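PDB 5BUD: decapping nuclease RAI1 from Candida albicans, which hydrolyses the NAD cap from the 5' end of a subset of RNAs and directly binds, stabilises and stimulates the exoribonuclease RAT1. Local coordinates for residues 124-135 / 373-384. Residues are numbered along the deposited sequence; the frame is centred on the assembly and turned at random.
Sequences YVVPFDGQLFIK and LRNGQLLTPEFT
One face of a beta hairpin, strands 124-128 and 131-135 joined by a type I' turn, is covered here by the end of helix 367-377, the bend after it and the start of helix 381-389, a packing contact remote from the manganese site of this PD-(D/E)XK-type nuclease. Val126 lies at the middle: its CG2 is 3.7 Å from both Leu373 CD1 and Leu378 CD1. Leu373 CD1 also makes an off-centre CH-pi contact with the Tyr124 ring. Leu378, with CG anti to its backbone N (chi1 -163°), lies over both strands, its CD1 on Val126 and its CD2 3.8 Å from Phe133 CB. Toward the turn, Leu379 pushes CD1 against Phe128 CG (3.8 Å) and sets CD2 over the centre of one Phe133 face. Phe128, Phe133 and Phe383 form an aromatic cluster in which Phe133 CZ and Phe383 CE2 come within 3.5 Å, the two ring planes inclined at 77°. Beyond it, Thr384 CG2 touches Phe128 CZ. At the other end, Lys135 bends its chain past Leu378, and its NZ shares a water with Gln377 NE2, weakly on the glutamine side, while forming a salt bridge with Asp138. Arg374 NE is hydrogen-bonded to Asn370 OD1 and NH2 to Lys347 O, which helps set the guanidinium. This group lays one face on Val126 CG1 and grips Pro127 O end-on, through NH1 at 2.9 Å and through NH2, in the carbonyl plane on a lone pair, at 2.7 Å.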
# COMPACT_ATOMS: atom_id res chain seq x y z
N TYR A 124 14.75 -4.27 -5.12
CA TYR A 124 15.41 -4.92 -6.23
C TYR A 124 14.68 -4.50 -7.50
O TYR A 124 13.45 -4.45 -7.50
CB TYR A 124 15.34 -6.45 -6.04
CG TYR A 124 16.28 -7.02 -5.01
CD1 TYR A 124 17.66 -6.83 -5.10
CD2 TYR A 124 15.79 -7.80 -3.97
CE1 TYR A 124 18.52 -7.39 -4.15
CE2 TYR A 124 16.63 -8.37 -3.04
CZ TYR A 124 17.98 -8.18 -3.13
OH TYR A 124 18.75 -8.77 -2.16
N VAL A 125 15.44 -4.13 -8.53
CA VAL A 125 14.93 -3.80 -9.86
C VAL A 125 15.42 -4.84 -10.90
O VAL A 125 16.64 -5.02 -11.08
CB VAL A 125 15.45 -2.44 -10.31
CG1 VAL A 125 14.84 -2.05 -11.63
CG2 VAL A 125 15.16 -1.39 -9.27
N VAL A 126 14.48 -5.45 -11.60
CA VAL A 126 14.79 -6.54 -12.51
C VAL A 126 14.17 -6.19 -13.87
O VAL A 126 12.96 -6.18 -14.01
CB VAL A 126 14.24 -7.88 -12.00
CG1 VAL A 126 14.51 -9.01 -13.00
CG2 VAL A 126 14.83 -8.22 -10.63
N PRO A 127 15.02 -5.86 -14.87
CA PRO A 127 14.50 -5.60 -16.21
C PRO A 127 14.14 -6.90 -16.92
O PRO A 127 14.93 -7.88 -16.88
CB PRO A 127 15.67 -4.92 -16.93
CG PRO A 127 16.66 -4.58 -15.87
CD PRO A 127 16.46 -5.56 -14.77
N PHE A 128 12.97 -6.90 -17.57
CA PHE A 128 12.52 -8.09 -18.31
C PHE A 128 11.43 -7.73 -19.30
O PHE A 128 10.46 -7.05 -18.96
CB PHE A 128 12.04 -9.19 -17.35
CG PHE A 128 11.50 -10.40 -18.06
CD1 PHE A 128 10.13 -10.63 -18.13
CD2 PHE A 128 12.35 -11.25 -18.74
CE1 PHE A 128 9.63 -11.71 -18.83
CE2 PHE A 128 11.85 -12.34 -19.45
CZ PHE A 128 10.48 -12.56 -19.50
N ASP A 129 11.61 -8.18 -20.54
CA ASP A 129 10.66 -7.95 -21.60
C ASP A 129 10.28 -6.49 -21.77
O ASP A 129 9.13 -6.18 -21.99
CB ASP A 129 9.39 -8.78 -21.35
CG ASP A 129 8.53 -8.91 -22.59
OD1 ASP A 129 9.08 -8.75 -23.69
OD2 ASP A 129 7.30 -9.15 -22.45
N GLY A 130 11.25 -5.62 -21.63
CA GLY A 130 11.07 -4.18 -21.88
C GLY A 130 10.47 -3.44 -20.71
O GLY A 130 10.05 -2.29 -20.87
N GLN A 131 10.38 -4.10 -19.55
CA GLN A 131 9.80 -3.52 -18.34
C GLN A 131 10.69 -3.71 -17.13
O GLN A 131 11.51 -4.61 -17.10
CB GLN A 131 8.43 -4.12 -18.05
CG GLN A 131 7.53 -3.97 -19.26
CD GLN A 131 6.16 -4.54 -19.09
OE1 GLN A 131 6.00 -5.70 -18.71
NE2 GLN A 131 5.15 -3.75 -19.43
N LEU A 132 10.48 -2.87 -16.13
CA LEU A 132 11.15 -2.95 -14.83
C LEU A 132 10.21 -3.52 -13.80
O LEU A 132 9.15 -2.95 -13.51
CB LEU A 132 11.56 -1.58 -14.36
CG LEU A 132 12.58 -0.80 -15.16
CD1 LEU A 132 12.91 0.42 -14.35
CD2 LEU A 132 13.82 -1.62 -15.43
N PHE A 133 10.60 -4.66 -13.25
CA PHE A 133 9.90 -5.31 -12.19
C PHE A 133 10.59 -4.93 -10.87
O PHE A 133 11.82 -5.14 -10.71
CB PHE A 133 9.89 -6.82 -12.43
CG PHE A 133 9.07 -7.22 -13.62
CD1 PHE A 133 7.72 -7.48 -13.49
CD2 PHE A 133 9.65 -7.26 -14.89
CE1 PHE A 133 6.95 -7.82 -14.59
CE2 PHE A 133 8.88 -7.59 -16.00
CZ PHE A 133 7.54 -7.88 -15.85
N ILE A 134 9.82 -4.34 -9.94
CA ILE A 134 10.40 -3.81 -8.72
C ILE A 134 9.74 -4.44 -7.49
O ILE A 134 8.51 -4.47 -7.38
CB ILE A 134 10.32 -2.25 -8.69
CG1 ILE A 134 11.04 -1.63 -9.88
CG2 ILE A 134 10.98 -1.70 -7.44
CD1 ILE A 134 10.96 -0.10 -9.92
N LYS A 135 10.57 -5.01 -6.62
CA LYS A 135 10.11 -5.61 -5.40
C LYS A 135 11.02 -5.23 -4.28
O LYS A 135 12.14 -4.72 -4.48
CB LYS A 135 10.03 -7.16 -5.50
CG LYS A 135 11.33 -7.88 -5.22
CD LYS A 135 11.22 -9.40 -5.38
CE LYS A 135 10.43 -10.06 -4.27
NZ LYS A 135 11.25 -10.17 -3.06
N LEU A 373 16.59 -13.87 -8.46
CA LEU A 373 15.49 -12.97 -8.80
C LEU A 373 14.75 -13.47 -10.03
O LEU A 373 13.50 -13.49 -10.08
CB LEU A 373 16.01 -11.53 -9.00
CG LEU A 373 16.30 -10.79 -7.68
CD1 LEU A 373 17.02 -9.48 -7.92
CD2 LEU A 373 15.02 -10.56 -6.87
N ARG A 374 15.54 -13.90 -11.01
CA ARG A 374 15.01 -14.26 -12.32
C ARG A 374 14.51 -15.70 -12.38
O ARG A 374 13.82 -16.04 -13.31
CB ARG A 374 16.07 -14.02 -13.39
CG ARG A 374 16.37 -12.55 -13.60
CD ARG A 374 17.43 -12.34 -14.67
NE ARG A 374 17.67 -10.91 -14.90
CZ ARG A 374 16.88 -10.11 -15.61
NH1 ARG A 374 15.81 -10.59 -16.21
NH2 ARG A 374 17.17 -8.82 -15.73
N ASN A 375 14.83 -16.51 -11.37
CA ASN A 375 14.38 -17.92 -11.33
C ASN A 375 13.55 -18.27 -10.10
O ASN A 375 13.82 -19.28 -9.43
CB ASN A 375 15.60 -18.85 -11.42
CG ASN A 375 16.34 -18.70 -12.72
OD1 ASN A 375 17.35 -18.01 -12.80
ND2 ASN A 375 15.80 -19.31 -13.77
N GLY A 376 12.54 -17.45 -9.80
CA GLY A 376 11.62 -17.80 -8.73
C GLY A 376 11.33 -16.72 -7.71
O GLY A 376 10.21 -16.60 -7.25
N GLN A 377 12.34 -15.92 -7.36
CA GLN A 377 12.22 -14.96 -6.28
C GLN A 377 11.45 -13.69 -6.69
O GLN A 377 10.92 -12.99 -5.84
CB GLN A 377 13.60 -14.59 -5.79
CG GLN A 377 13.66 -14.14 -4.36
CD GLN A 377 15.09 -14.12 -3.87
OE1 GLN A 377 15.60 -15.15 -3.39
NE2 GLN A 377 15.75 -12.97 -4.01
N LEU A 378 11.43 -13.39 -7.98
CA LEU A 378 10.59 -12.35 -8.55
C LEU A 378 9.91 -12.94 -9.78
O LEU A 378 8.72 -13.28 -9.74
CB LEU A 378 11.38 -11.09 -8.88
CG LEU A 378 10.55 -9.80 -9.09
CD1 LEU A 378 11.43 -8.56 -9.22
CD2 LEU A 378 9.64 -9.90 -10.29
N LEU A 379 10.67 -13.12 -10.85
CA LEU A 379 10.16 -13.74 -12.07
C LEU A 379 9.94 -15.23 -11.85
O LEU A 379 10.65 -15.87 -11.07
CB LEU A 379 11.13 -13.54 -13.22
CG LEU A 379 11.38 -12.07 -13.58
CD1 LEU A 379 12.35 -12.00 -14.74
CD2 LEU A 379 10.05 -11.41 -13.93
N THR A 380 8.91 -15.76 -12.50
CA THR A 380 8.63 -17.17 -12.47
C THR A 380 8.74 -17.75 -13.87
O THR A 380 8.60 -17.00 -14.87
CB THR A 380 7.24 -17.45 -11.92
OG1 THR A 380 6.26 -16.89 -12.80
CG2 THR A 380 7.10 -16.86 -10.50
N PRO A 381 8.96 -19.09 -13.95
CA PRO A 381 9.12 -19.69 -15.28
C PRO A 381 7.84 -19.66 -16.11
O PRO A 381 7.92 -19.53 -17.34
CB PRO A 381 9.61 -21.12 -14.98
CG PRO A 381 9.23 -21.37 -13.54
CD PRO A 381 9.31 -20.03 -12.87
N GLU A 382 6.68 -19.72 -15.46
CA GLU A 382 5.40 -19.59 -16.14
C GLU A 382 5.28 -18.22 -16.79
O GLU A 382 4.79 -18.10 -17.92
CB GLU A 382 4.21 -19.79 -15.19
CG GLU A 382 4.06 -21.20 -14.61
CD GLU A 382 4.74 -21.40 -13.25
OE1 GLU A 382 4.22 -22.23 -12.48
OE2 GLU A 382 5.77 -20.75 -12.94
N PHE A 383 5.73 -17.18 -16.08
CA PHE A 383 5.60 -15.81 -16.61
C PHE A 383 6.56 -15.52 -17.74
O PHE A 383 6.15 -14.96 -18.76
CB PHE A 383 5.78 -14.76 -15.51
CG PHE A 383 5.70 -13.33 -16.01
CD1 PHE A 383 4.50 -12.81 -16.48
CD2 PHE A 383 6.81 -12.51 -16.01
CE1 PHE A 383 4.41 -11.50 -16.94
CE2 PHE A 383 6.73 -11.19 -16.47
CZ PHE A 383 5.53 -10.69 -16.93
N THR A 384 7.84 -15.90 -17.57
CA THR A 384 8.83 -15.72 -18.64
C THR A 384 8.40 -16.45 -19.93
O THR A 384 8.46 -15.87 -21.03
CB THR A 384 10.26 -16.12 -18.18
OG1 THR A 384 10.31 -17.50 -17.80
CG2 THR A 384 10.70 -15.27 -16.98
O HOH W 1 13.88 -10.94 -3.35